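Local structure of transcriptional regulator Tm0710 (2A61) at residues 46-50 / 51-55; 62-65 / 66-70; 99-102 / 103-107; 113-116 / 117-121; 125-128 / 129-133. The protein probably binds DNA as a dimer through winged helix-turn-helix domains and regulates transcription, as a member of the MarR family. All blocks are in the same frame, centred on the assembly; numbering follows the deposited sequence. Where two conformers were deposited one is given.

Contact 1. Residues 46-50 / 51-55; sequences GPKRP and GELSV
Glu-52 turns its carboxylate back over the start of its own helix and takes the backbone N-H of Arg-49 on OE1; Arg-49 N to Glu-52 OE1 is 3.0 Å, nearly straight at 168°, with the donor above the carboxylate plane. Arg-49 is the N-cap and Glu-52 the third residue of the helix, so this is one half of a capping box. Because CG of Glu-52 sits beside its own backbone N (chi1 -67°) and the chain then runs extended, the acid crosses the Arg-49 side chain at a slant, with Glu-52 OE1 3.7 Å from Arg-49 CG. The charged groups themselves stay apart, their planes turned 76° from each other: one water links Glu-52 OE2 to Arg-49 NE, and the guanidinium pairs with Asp-82. A second water ties Glu-52 OE1 to Pro-47 O. With an alanine here the Arg-49 N-H would probably lose its acceptor, and both water bridges would lose an end. Lys-48, bent at its second torsion, lays CB 3.8 Å from Leu-53 CD2 and sends NZ to Glu-45. In the winged-helix domain Leu-53 packs on Ile-38 of helix 33-45, Val-64 and Val-68 of helix 61-73 and Leu-91 of strand 88-93.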
loop_
_atom_site.group_PDB
_atom_site.type_symbol
_atom_site.label_atom_id
_atom_site.label_comp_id
_atom_site.label_asym_id
_atom_site.label_seq_id
_atom_site.Cartn_x
_atom_site.Cartn_y
_atom_site.Cartn_z
ATOM N N GLY A 46 10.693 3.607 13.026
ATOM C CA GLY A 46 11.685 4.510 13.582
ATOM C C GLY A 46 12.638 5.103 12.554
ATOM O O GLY A 46 12.382 5.045 11.355
ATOM N N PRO A 47 13.753 5.669 13.036
ATOM C CA PRO A 47 14.732 6.485 12.299
ATOM C C PRO A 47 15.203 5.778 11.042
ATOM O O PRO A 47 15.483 4.561 11.060
ATOM C CB PRO A 47 15.895 6.647 13.281
ATOM C CG PRO A 47 15.285 6.421 14.635
ATOM C CD PRO A 47 14.101 5.519 14.465
ATOM N N LYS A 48 15.261 6.521 9.939
ATOM C CA LYS A 48 15.649 5.954 8.681
ATOM C C LYS A 48 16.745 6.814 8.065
ATOM O O LYS A 48 16.677 8.066 8.090
ATOM C CB LYS A 48 14.452 5.844 7.716
ATOM C CG LYS A 48 13.360 4.929 8.123
ATOM C CD LYS A 48 13.884 3.456 8.093
ATOM C CE LYS A 48 12.796 2.451 8.427
ATOM N NZ LYS A 48 13.308 1.027 8.333
ATOM N N ARG A 49 17.741 6.137 7.476
ATOM C CA ARG A 49 18.779 6.850 6.704
ATOM C C ARG A 49 18.165 7.268 5.365
ATOM O O ARG A 49 17.221 6.624 4.894
ATOM C CB ARG A 49 19.988 5.919 6.432
ATOM C CG ARG A 49 20.547 5.233 7.706
ATOM C CD ARG A 49 21.723 4.326 7.365
ATOM N NE ARG A 49 22.361 3.762 8.580
ATOM C CZ ARG A 49 23.352 4.360 9.243
ATOM N NH1 ARG A 49 23.788 5.553 8.866
ATOM N NH2 ARG A 49 23.903 3.779 10.315
ATOM N N PRO A 50 18.716 8.325 4.733
ATOM C CA PRO A 50 18.194 8.763 3.445
ATOM C C PRO A 50 18.272 7.682 2.372
ATOM O O PRO A 50 17.359 7.562 1.597
ATOM C CB PRO A 50 19.092 9.958 3.084
ATOM C CG PRO A 50 19.634 10.422 4.347
ATOM C CD PRO A 50 19.803 9.210 5.216
ATOM N N GLY A 51 19.354 6.890 2.340
ATOM C CA GLY A 51 19.451 5.715 1.478
ATOM C C GLY A 51 18.373 4.667 1.667
ATOM O O GLY A 51 17.931 4.096 0.691
ATOM N N GLU A 52 17.970 4.392 2.916
ATOM C CA GLU A 52 16.878 3.447 3.217
ATOM C C GLU A 52 15.508 3.939 2.699
ATOM O O GLU A 52 14.669 3.157 2.220
ATOM C CB GLU A 52 16.797 3.218 4.730
ATOM C CG GLU A 52 18.058 2.467 5.289
ATOM C CD GLU A 52 18.130 2.359 6.823
ATOM O OE1 GLU A 52 17.496 3.163 7.518
ATOM O OE2 GLU A 52 18.896 1.489 7.346
ATOM N N LEU A 53 15.269 5.237 2.790
ATOM C CA LEU A 53 14.050 5.839 2.220
ATOM C C LEU A 53 14.017 5.719 0.689
ATOM O O LEU A 53 12.971 5.465 0.110
ATOM C CB LEU A 53 13.918 7.306 2.656
ATOM C CG LEU A 53 13.733 7.557 4.161
ATOM C CD1 LEU A 53 13.658 9.115 4.456
ATOM C CD2 LEU A 53 12.486 6.851 4.671
ATOM N N SER A 54 15.173 5.897 0.050
ATOM C CA SER A 54 15.324 5.722 -1.401
ATOM C C SER A 54 14.961 4.271 -1.852
ATOM O O SER A 54 14.226 4.053 -2.828
ATOM C CB SER A 54 16.769 6.107 -1.793
ATOM O OG SER A 54 17.011 5.690 -3.095
ATOM N N VAL A 55 15.446 3.288 -1.088
ATOM C CA VAL A 55 15.188 1.862 -1.365
ATOM C C VAL A 55 13.713 1.555 -1.132
ATOM O O VAL A 55 13.109 0.874 -1.952
ATOM C CB VAL A 55 16.129 0.927 -0.537
ATOM C CG1 VAL A 55 15.722 -0.528 -0.668
ATOM C CG2 VAL A 55 17.610 1.110 -0.992
HETATM O O HOH W 1 17.542 2.755 10.056
HETATM O O HOH W 2 20.822 1.262 8.927
#

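Contact 2. Residues 62-65 / 66-70; sequences STVT and GLVKR
Val-64 lays its CG1 methyl alongside Val-68 CG2, 3.9 Å away, the two side chains pointing the same way from successive turns. The same Val-68 CG2 also reaches Val-64 O at 3.4 Å, so one methyl covers both the carbonyl and the branch of the residue a turn earlier. One step round the helix, Thr-63 and Leu-67 repeat the pattern: Thr-63 CG2 stands 4.0 Å from Leu-67 CD1, and Leu-67 CG rests 3.3 Å from Thr-63 O. The threonine's first torsion (-57°) puts CG2 on the leucine side and OG1 beside the backbone N, where OG1 hydrogen-bonds Thr-63 OG1 of the second subunit. This is helix 61-73, by its place in the MarR family the recognition helix of the winged helix-turn-helix, and probably the one that enters the DNA groove. Its buried face, Val-64, Leu-67 and Val-68, packs on helices 33-45 and 50-57, meeting Ile-38 and Leu-57 among others. Ser-62, Thr-65 and Lys-69 lie on the exposed face; Thr-65 OG1 bonds back to Lys-61 O. Regular helical bonds run underneath, the straightest being Val-68 N to Val-64 O (2.9 Å, 170°).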
loop_
_atom_site.group_PDB
_atom_site.type_symbol
_atom_site.label_atom_id
_atom_site.label_comp_id
_atom_site.label_asym_id
_atom_site.label_seq_id
_atom_site.Cartn_x
_atom_site.Cartn_y
_atom_site.Cartn_z
ATOM N N SER A 62 17.961 12.039 -5.072
ATOM C CA SER A 62 17.504 13.408 -5.369
ATOM C C SER A 62 16.031 13.607 -5.095
ATOM O O SER A 62 15.642 14.644 -4.567
ATOM C CB SER A 62 17.805 13.844 -6.820
ATOM O OG SER A 62 17.399 12.873 -7.781
ATOM N N THR A 63 15.210 12.619 -5.456
ATOM C CA THR A 63 13.774 12.696 -5.203
ATOM C C THR A 63 13.501 12.686 -3.685
ATOM O O THR A 63 12.757 13.517 -3.155
ATOM C CB THR A 63 13.046 11.510 -5.861
ATOM O OG1 THR A 63 13.320 11.468 -7.259
ATOM C CG2 THR A 63 11.537 11.606 -5.638
ATOM N N VAL A 64 14.126 11.733 -2.992
ATOM C CA VAL A 64 14.004 11.632 -1.545
ATOM C C VAL A 64 14.362 12.982 -0.897
ATOM O O VAL A 64 13.658 13.471 -0.060
ATOM C CB VAL A 64 14.943 10.537 -0.994
ATOM C CG1 VAL A 64 14.905 10.556 0.528
ATOM C CG2 VAL A 64 14.558 9.181 -1.572
ATOM N N THR A 65 15.477 13.567 -1.305
ATOM C CA THR A 65 15.927 14.842 -0.770
ATOM C C THR A 65 14.855 15.870 -0.900
ATOM O O THR A 65 14.590 16.568 0.048
ATOM C CB THR A 65 17.220 15.386 -1.455
ATOM O OG1 THR A 65 18.252 14.412 -1.324
ATOM C CG2 THR A 65 17.683 16.679 -0.780
ATOM N N GLY A 66 14.223 15.974 -2.073
ATOM C CA GLY A 66 13.118 16.945 -2.258
ATOM C C GLY A 66 11.911 16.723 -1.354
ATOM O O GLY A 66 11.353 17.683 -0.770
ATOM N N LEU A 67 11.496 15.457 -1.239
ATOM C CA LEU A 67 10.404 15.075 -0.365
ATOM C C LEU A 67 10.662 15.370 1.118
ATOM O O LEU A 67 9.785 15.853 1.795
ATOM C CB LEU A 67 10.030 13.571 -0.550
ATOM C CG LEU A 67 9.657 13.083 -1.972
ATOM C CD1 LEU A 67 9.684 11.560 -2.056
ATOM C CD2 LEU A 67 8.242 13.630 -2.374
ATOM N N VAL A 68 11.842 14.971 1.612
ATOM C CA VAL A 68 12.239 15.110 3.027
ATOM C C VAL A 68 12.430 16.598 3.394
ATOM O O VAL A 68 12.021 17.038 4.454
ATOM C CB VAL A 68 13.503 14.282 3.280
ATOM C CG1 VAL A 68 14.166 14.660 4.606
ATOM C CG2 VAL A 68 13.140 12.732 3.227
ATOM N N LYS A 69 13.058 17.347 2.507
ATOM C CA LYS A 69 13.315 18.800 2.736
ATOM C C LYS A 69 12.037 19.581 3.046
ATOM O O LYS A 69 12.025 20.453 3.914
ATOM C CB LYS A 69 13.980 19.370 1.483
ATOM C CG LYS A 69 14.187 20.864 1.431
ATOM C CD LYS A 69 14.942 21.263 0.154
ATOM C CE LYS A 69 14.122 20.980 -1.134
ATOM N NZ LYS A 69 14.885 21.263 -2.379
ATOM N N ARG A 70 10.960 19.256 2.327
ATOM C CA ARG A 70 9.643 19.881 2.569
ATOM C C ARG A 70 9.049 19.404 3.890
ATOM O O ARG A 70 8.491 20.176 4.633
ATOM C CB ARG A 70 8.668 19.486 1.491
ATOM C CG ARG A 70 8.617 20.380 0.273
ATOM C CD ARG A 70 7.341 19.894 -0.523
ATOM N NE ARG A 70 7.802 18.892 -1.452
ATOM C CZ ARG A 70 7.050 18.036 -2.116
ATOM N NH1 ARG A 70 5.737 17.999 -1.953
ATOM N NH2 ARG A 70 7.650 17.227 -2.950
#

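Contact 3. Residues 99-102 / 103-107; sequences EVIE and KVIER
From Glu-99, Val-100, Ile-101 and Glu-102 the carbonyls accept the N-H groups of Lys-103, Val-104, Ile-105 and Glu-106 in turn, four consecutive alpha-helical bonds of 2.9 to 3.0 Å. On one side of this turn the two isoleucines cross at a slant: Ile-101 CG2 meets Ile-105 CD1 at 3.8 Å. Ile-105 gets its end methyl there because CG1 is anti to the carbonyl carbon (chi1 -67°) and CD1 continues outward in an extended chain, with CG1 passing 3.4 Å from Ile-101 O. Val-104 sets CG2 3.5 Å from Val-100 O. Both Ile-101 and Val-104 are buried against Phe-36 of helix 33-45, while Ile-105 packs on Arg-12 of the second subunit. The opposite charges of Glu-99 and Lys-103 come near without pairing, Glu-99 OE1 lying 5.2 Å from Lys-103 NZ; the lysine runs extended from the helix, its CG 3.5 Å from Glu-99 O. Glu-102 turns instead to a salt bridge with Arg-95. Helix 95-119 here has an apolar flank against helix 33-45 and charged chains on another; in the MarR fold this long helix leads from the winged-helix domain toward the dimerisation region.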
loop_
_atom_site.group_PDB
_atom_site.type_symbol
_atom_site.label_atom_id
_atom_site.label_comp_id
_atom_site.label_asym_id
_atom_site.label_seq_id
_atom_site.Cartn_x
_atom_site.Cartn_y
_atom_site.Cartn_z
ATOM N N GLU A 99 0.898 13.158 14.451
ATOM C CA GLU A 99 -0.517 13.543 14.414
ATOM C C GLU A 99 -1.124 13.232 13.048
ATOM O O GLU A 99 -2.291 12.958 12.954
ATOM C CB GLU A 99 -0.706 15.038 14.744
ATOM C CG GLU A 99 -0.518 15.346 16.224
ATOM C CD GLU A 99 -0.225 16.816 16.536
ATOM O OE1 GLU A 99 -0.120 17.662 15.607
ATOM O OE2 GLU A 99 -0.110 17.121 17.751
ATOM N N VAL A 100 -0.330 13.343 12.002
ATOM C CA VAL A 100 -0.784 13.062 10.642
ATOM C C VAL A 100 -1.164 11.547 10.593
ATOM O O VAL A 100 -2.287 11.222 10.244
ATOM C CB VAL A 100 0.310 13.344 9.599
ATOM C CG1 VAL A 100 -0.179 12.901 8.187
ATOM C CG2 VAL A 100 0.746 14.827 9.597
ATOM N N ILE A 101 -0.239 10.648 10.978
ATOM C CA ILE A 101 -0.537 9.212 10.998
ATOM C C ILE A 101 -1.758 8.913 11.872
ATOM O O ILE A 101 -2.641 8.149 11.471
ATOM C CB ILE A 101 0.723 8.355 11.415
ATOM C CG1 ILE A 101 1.674 8.205 10.220
ATOM C CG2 ILE A 101 0.332 6.931 11.757
ATOM C CD1 ILE A 101 2.526 9.374 9.996
ATOM N N GLU A 102 -1.815 9.545 13.057
ATOM C CA GLU A 102 -2.952 9.362 13.975
ATOM C C GLU A 102 -4.296 9.782 13.362
ATOM O O GLU A 102 -5.319 9.159 13.626
ATOM C CB GLU A 102 -2.712 10.168 15.256
ATOM C CG GLU A 102 -1.561 9.602 16.097
ATOM C CD GLU A 102 -1.191 10.425 17.323
ATOM O OE1 GLU A 102 -1.681 11.591 17.518
ATOM O OE2 GLU A 102 -0.378 9.892 18.094
ATOM N N LYS A 103 -4.295 10.875 12.596
ATOM C CA LYS A 103 -5.503 11.324 11.855
ATOM C C LYS A 103 -5.904 10.395 10.710
ATOM O O LYS A 103 -7.091 10.193 10.454
ATOM C CB LYS A 103 -5.335 12.767 11.378
ATOM C CG LYS A 103 -5.637 13.782 12.514
ATOM C CD LYS A 103 -5.375 15.262 12.153
ATOM C CE LYS A 103 -5.463 16.145 13.419
ATOM N NZ LYS A 103 -4.796 17.488 13.232
ATOM N N VAL A 104 -4.927 9.808 10.035
ATOM C CA VAL A 104 -5.208 8.750 9.052
ATOM C C VAL A 104 -5.921 7.518 9.716
ATOM O O VAL A 104 -6.943 6.992 9.202
ATOM C CB VAL A 104 -3.913 8.356 8.265
ATOM C CG1 VAL A 104 -4.122 7.073 7.438
ATOM C CG2 VAL A 104 -3.439 9.517 7.382
ATOM N N ILE A 105 -5.354 7.064 10.830
ATOM C CA ILE A 105 -5.869 5.917 11.572
ATOM C C ILE A 105 -7.278 6.200 12.116
ATOM O O ILE A 105 -8.206 5.378 11.966
ATOM C CB ILE A 105 -4.873 5.510 12.707
ATOM C CG1 ILE A 105 -3.573 4.971 12.072
ATOM C CG2 ILE A 105 -5.520 4.506 13.617
ATOM C CD1 ILE A 105 -2.457 4.675 13.037
ATOM N N GLU A 106 -7.432 7.391 12.691
ATOM C CA GLU A 106 -8.719 7.873 13.153
ATOM C C GLU A 106 -9.771 7.824 12.032
ATOM O O GLU A 106 -10.846 7.349 12.277
ATOM C CB GLU A 106 -8.613 9.296 13.717
ATOM C CG GLU A 106 -9.929 9.936 14.062
ATOM C CD GLU A 106 -9.774 11.359 14.592
ATOM O OE1 GLU A 106 -9.910 12.326 13.792
ATOM O OE2 GLU A 106 -9.494 11.486 15.809
ATOM N N ARG A 107 -9.445 8.307 10.836
ATOM C CA ARG A 107 -10.391 8.297 9.698
ATOM C C ARG A 107 -10.757 6.855 9.311
ATOM O O ARG A 107 -11.929 6.542 9.029
ATOM C CB ARG A 107 -9.803 9.043 8.493
ATOM C CG ARG A 107 -10.610 8.911 7.174
ATOM C CD ARG A 107 -11.892 9.634 7.276
ATOM N NE ARG A 107 -11.595 11.027 7.013
ATOM C CZ ARG A 107 -11.834 11.646 5.865
ATOM N NH1 ARG A 107 -12.412 11.001 4.862
ATOM N NH2 ARG A 107 -11.507 12.927 5.751
#

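Contact 4. Residues 113-116 / 117-121; sequences EKIT and SDLGK
Ile-115 and Leu-119 supply the apolar part of this last turn of helix 95-119: they lie side by side, pointing the same way, with Ile-115 CG2 3.9 Å from Leu-119 CD1. Ile-115 has two deposited conformers, so the detail of this contact holds for one of them. Leu-119 CG comes to 3.4 Å from Ile-115 O, and the leucine side chain touches Ser-124 and Ile-127 of the next helix; Ile-115 meets Val-137 of the second subunit. The backbone bonds are regular at first, Ser-117, Asp-118 and Leu-119 each donating to the carbonyl four residues earlier, and then bend at the end: Gly-120 N reaches Thr-116 O at 3.0 Å, but with only 137° at the hydrogen. Here the helix stops. Gly-120 has a positive phi of 94°, at which any side chain would jam against the preceding carbonyl, and it serves as N-cap of helix 121-141, so a single glycine makes the sharp corner between the two helices in what is, by the MarR fold, the dimerisation region. Among side-chain polar groups, Thr-116 OG1 takes the crowded position between backbone N and carbonyl carbon and has Ile-112 O as a hydrogen-bond partner; Thr-116 O also receives Ser-124 OG. Charged side chains reach across to the second subunit. Asp-118 OD2 forms a salt bridge with Arg-140 and a hydrogen bond with Asn-141, both of that other chain, and Lys-114 packs on the same asparagine.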
loop_
_atom_site.group_PDB
_atom_site.type_symbol
_atom_site.label_atom_id
_atom_site.label_comp_id
_atom_site.label_asym_id
_atom_site.label_seq_id
_atom_site.Cartn_x
_atom_site.Cartn_y
_atom_site.Cartn_z
ATOM N N GLU A 113 -16.074 1.914 11.785
ATOM C CA GLU A 113 -17.207 2.064 12.710
ATOM C C GLU A 113 -18.551 2.150 11.956
ATOM O O GLU A 113 -19.538 1.572 12.387
ATOM C CB GLU A 113 -16.991 3.270 13.620
ATOM C CG GLU A 113 -18.125 3.582 14.591
ATOM C CD GLU A 113 -17.736 4.654 15.606
ATOM O OE1 GLU A 113 -17.368 5.795 15.196
ATOM O OE2 GLU A 113 -17.792 4.343 16.821
ATOM N N LYS A 114 -18.593 2.845 10.820
ATOM C CA LYS A 114 -19.834 2.888 10.020
ATOM C C LYS A 114 -20.184 1.515 9.427
ATOM O O LYS A 114 -21.364 1.126 9.384
ATOM C CB LYS A 114 -19.749 3.940 8.906
ATOM C CG LYS A 114 -19.732 5.377 9.395
ATOM C CD LYS A 114 -19.909 6.412 8.249
ATOM C CE LYS A 114 -19.422 7.815 8.667
ATOM N NZ LYS A 114 -20.021 8.245 9.988
ATOM N N ILE A 115 -19.157 0.796 8.973
ATOM C CA ILE A 115 -19.310 -0.541 8.395
ATOM C C ILE A 115 -19.853 -1.509 9.444
ATOM O O ILE A 115 -20.864 -2.195 9.221
ATOM C CB ILE A 115 -17.951 -1.100 7.835
ATOM C CG1 ILE A 115 -17.248 -0.089 6.920
ATOM C CG2 ILE A 115 -18.148 -2.450 7.135
ATOM C CD1 ILE A 115 -18.151 0.833 6.153
ATOM N N THR A 116 -19.190 -1.545 10.596
ATOM C CA THR A 116 -19.604 -2.452 11.676
ATOM C C THR A 116 -20.991 -2.088 12.233
ATOM O O THR A 116 -21.761 -2.974 12.668
ATOM C CB THR A 116 -18.564 -2.528 12.812
ATOM O OG1 THR A 116 -18.375 -1.220 13.358
ATOM C CG2 THR A 116 -17.215 -3.090 12.307
ATOM N N SER A 117 -21.336 -0.807 12.193
ATOM C CA SER A 117 -22.694 -0.389 12.541
ATOM C C SER A 117 -23.751 -0.939 11.551
ATOM O O SER A 117 -24.803 -1.446 11.945
ATOM C CB SER A 117 -22.766 1.136 12.612
ATOM O OG SER A 117 -24.083 1.559 12.921
ATOM N N ASP A 118 -23.472 -0.827 10.257
ATOM C CA ASP A 118 -24.374 -1.387 9.229
ATOM C C ASP A 118 -24.555 -2.903 9.343
ATOM O O ASP A 118 -25.675 -3.428 9.196
ATOM C CB ASP A 118 -23.863 -1.016 7.842
ATOM C CG ASP A 118 -24.197 0.417 7.469
ATOM O OD1 ASP A 118 -25.012 1.047 8.167
ATOM O OD2 ASP A 118 -23.646 0.898 6.478
ATOM N N LEU A 119 -23.447 -3.593 9.613
ATOM C CA LEU A 119 -23.446 -5.045 9.762
ATOM C C LEU A 119 -24.207 -5.507 10.999
ATOM O O LEU A 119 -24.814 -6.583 10.996
ATOM C CB LEU A 119 -22.017 -5.567 9.819
ATOM C CG LEU A 119 -21.242 -5.514 8.506
ATOM C CD1 LEU A 119 -19.738 -5.555 8.766
ATOM C CD2 LEU A 119 -21.673 -6.685 7.626
ATOM N N GLY A 120 -24.147 -4.707 12.059
ATOM C CA GLY A 120 -24.765 -5.073 13.330
ATOM C C GLY A 120 -23.742 -5.740 14.225
ATOM O O GLY A 120 -22.773 -6.320 13.753
ATOM N N LYS A 121 -23.990 -5.683 15.525
ATOM C CA LYS A 121 -23.083 -6.194 16.535
ATOM C C LYS A 121 -22.741 -7.684 16.364
ATOM O O LYS A 121 -21.555 -8.042 16.372
ATOM C CB LYS A 121 -23.693 -5.964 17.919
ATOM C CG LYS A 121 -22.702 -6.154 19.037
ATOM C CD LYS A 121 -23.446 -6.676 20.245
ATOM C CE LYS A 121 -22.516 -7.168 21.336
ATOM N NZ LYS A 121 -23.382 -7.669 22.458
#

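Contact 5. Residues 125-128 / 129-133; sequences SKIL and DYLKE
Ile-127 and Leu-131 make the tight side, standing alongside each other with Ile-127 CG2 3.9 Å from Leu-131 CD1; Leu-131 CG comes within 3.3 Å of Ile-127 O, and its side chain goes on to Phe-7 of the second subunit. Next to them Tyr-130 leans back along the helix, a first torsion of -71° bringing one face of the ring under Lys-126 O, which is displaced toward the rim, with Tyr-130 CD2 3.5 Å from Lys-126 O. The ring meets Tyr-130 of the second subunit with planes at about 55°, and packs on Ile-127 of that chain. Were Tyr-130 cut back to an alanine, the two subunits would probably lose this ring-to-ring meeting, and a gap would open beside Ile-127 of the partner. Leu-128 also packs across, on Ile-10 of the second subunit. The solvent side, Ser-125, Lys-126, Asp-129 and Lys-132, is looser. Lys-132 runs out extended, its CE only brushing Leu-128 CG at 4.2 Å, and Asp-129 stays close to the backbone, CG 3.5 Å from Ser-125 O. Lys-126 turns away to a salt bridge with Glu-122. Such an arrangement is characteristic of the MarR fold, whose terminal helices form the dimer interface.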
loop_
_atom_site.group_PDB
_atom_site.type_symbol
_atom_site.label_atom_id
_atom_site.label_comp_id
_atom_site.label_asym_id
_atom_site.label_seq_id
_atom_site.Cartn_x
_atom_site.Cartn_y
_atom_site.Cartn_z
ATOM N N SER A 125 -19.069 -9.142 15.180
ATOM C CA SER A 125 -18.342 -10.039 16.090
ATOM C C SER A 125 -17.885 -11.313 15.392
ATOM O O SER A 125 -16.723 -11.721 15.534
ATOM C CB SER A 125 -19.201 -10.405 17.304
ATOM O OG SER A 125 -19.374 -9.265 18.128
ATOM N N LYS A 126 -18.805 -11.930 14.645
ATOM C CA LYS A 126 -18.492 -13.117 13.862
ATOM C C LYS A 126 -17.352 -12.829 12.893
ATOM O O LYS A 126 -16.409 -13.619 12.803
ATOM C CB LYS A 126 -19.710 -13.613 13.076
ATOM C CG LYS A 126 -20.383 -14.831 13.642
ATOM C CD LYS A 126 -21.712 -14.460 14.310
ATOM C CE LYS A 126 -22.595 -15.710 14.488
ATOM N NZ LYS A 126 -24.053 -15.366 14.587
ATOM N N ILE A 127 -17.455 -11.704 12.177
ATOM C CA ILE A 127 -16.480 -11.307 11.176
ATOM C C ILE A 127 -15.136 -10.993 11.842
ATOM O O ILE A 127 -14.090 -11.359 11.312
ATOM C CB ILE A 127 -16.992 -10.132 10.290
ATOM C CG1 ILE A 127 -18.078 -10.626 9.336
ATOM C CG2 ILE A 127 -15.855 -9.465 9.498
ATOM C CD1 ILE A 127 -18.845 -9.536 8.635
ATOM N N LEU A 128 -15.165 -10.333 12.996
ATOM C CA LEU A 128 -13.928 -10.058 13.726
ATOM C C LEU A 128 -13.224 -11.357 14.164
ATOM O O LEU A 128 -12.014 -11.495 14.001
ATOM C CB LEU A 128 -14.147 -9.088 14.897
ATOM C CG LEU A 128 -12.857 -8.495 15.510
ATOM C CD1 LEU A 128 -11.822 -8.108 14.454
ATOM C CD2 LEU A 128 -13.156 -7.339 16.419
ATOM N N ASP A 129 -13.982 -12.330 14.648
ATOM C CA ASP A 129 -13.396 -13.639 14.979
ATOM C C ASP A 129 -12.754 -14.305 13.777
ATOM O O ASP A 129 -11.670 -14.865 13.904
ATOM C CB ASP A 129 -14.411 -14.572 15.619
ATOM C CG ASP A 129 -14.776 -14.157 17.045
ATOM O OD1 ASP A 129 -13.994 -13.424 17.670
ATOM O OD2 ASP A 129 -15.872 -14.553 17.520
ATOM N N TYR A 130 -13.404 -14.237 12.619
ATOM C CA TYR A 130 -12.830 -14.797 11.396
ATOM C C TYR A 130 -11.552 -14.103 10.984
ATOM O O TYR A 130 -10.619 -14.766 10.524
ATOM C CB TYR A 130 -13.802 -14.743 10.216
ATOM C CG TYR A 130 -14.948 -15.703 10.324
ATOM C CD1 TYR A 130 -14.793 -16.943 10.945
ATOM C CD2 TYR A 130 -16.200 -15.380 9.788
ATOM C CE1 TYR A 130 -15.867 -17.837 11.046
ATOM C CE2 TYR A 130 -17.278 -16.265 9.890
ATOM C CZ TYR A 130 -17.101 -17.487 10.514
ATOM O OH TYR A 130 -18.160 -18.366 10.608
ATOM N N LEU A 131 -11.535 -12.775 11.086
ATOM C CA LEU A 131 -10.344 -11.978 10.738
ATOM C C LEU A 131 -9.192 -12.259 11.694
ATOM O O LEU A 131 -8.038 -12.281 11.287
ATOM C CB LEU A 131 -10.657 -10.465 10.711
ATOM C CG LEU A 131 -11.608 -9.955 9.606
ATOM C CD1 LEU A 131 -12.112 -8.569 9.945
ATOM C CD2 LEU A 131 -10.926 -9.925 8.234
ATOM N N LYS A 132 -9.502 -12.478 12.971
ATOM C CA LYS A 132 -8.461 -12.880 13.926
ATOM C C LYS A 132 -7.852 -14.237 13.527
ATOM O O LYS A 132 -6.623 -14.429 13.517
ATOM C CB LYS A 132 -9.029 -12.908 15.344
ATOM C CG LYS A 132 -9.183 -11.548 15.965
ATOM C CD LYS A 132 -10.069 -11.675 17.170
ATOM C CE LYS A 132 -10.070 -10.444 18.005
ATOM N NZ LYS A 132 -11.100 -10.592 19.064
ATOM N N GLU A 133 -8.713 -15.172 13.152
ATOM C CA GLU A 133 -8.235 -16.443 12.599
ATOM C C GLU A 133 -7.395 -16.286 11.351
ATOM O O GLU A 133 -6.332 -16.905 11.240
ATOM C CB GLU A 133 -9.400 -17.369 12.294
ATOM C CG GLU A 133 -10.025 -17.971 13.517
ATOM C CD GLU A 133 -10.881 -19.148 13.135
ATOM O OE1 GLU A 133 -10.450 -20.283 13.404
ATOM O OE2 GLU A 133 -11.940 -18.939 12.508
#

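The five contacts follow one another in series along the chain; none nests within or crosses another. Contact 1 closes the turn that starts helix 50-57, and contact 2 one turn of the helix after it. These two touch, joining the two helices of the helix-turn-helix. Contact 3, with its centre about 22 Å from the centres of both, lies on helix 95-119 on the way out of the DNA-binding domain. Contact 4 ends that helix, its centre about 21 Å from the centre of contact 3, and contact 5 closes a turn of the following helix 121-141; Leu-119 and Ile-127 join the two. Contacts 2 to 5 all meet the second subunit, contact 2 on one side of the chain's centre, contacts 4 and 5 on the other.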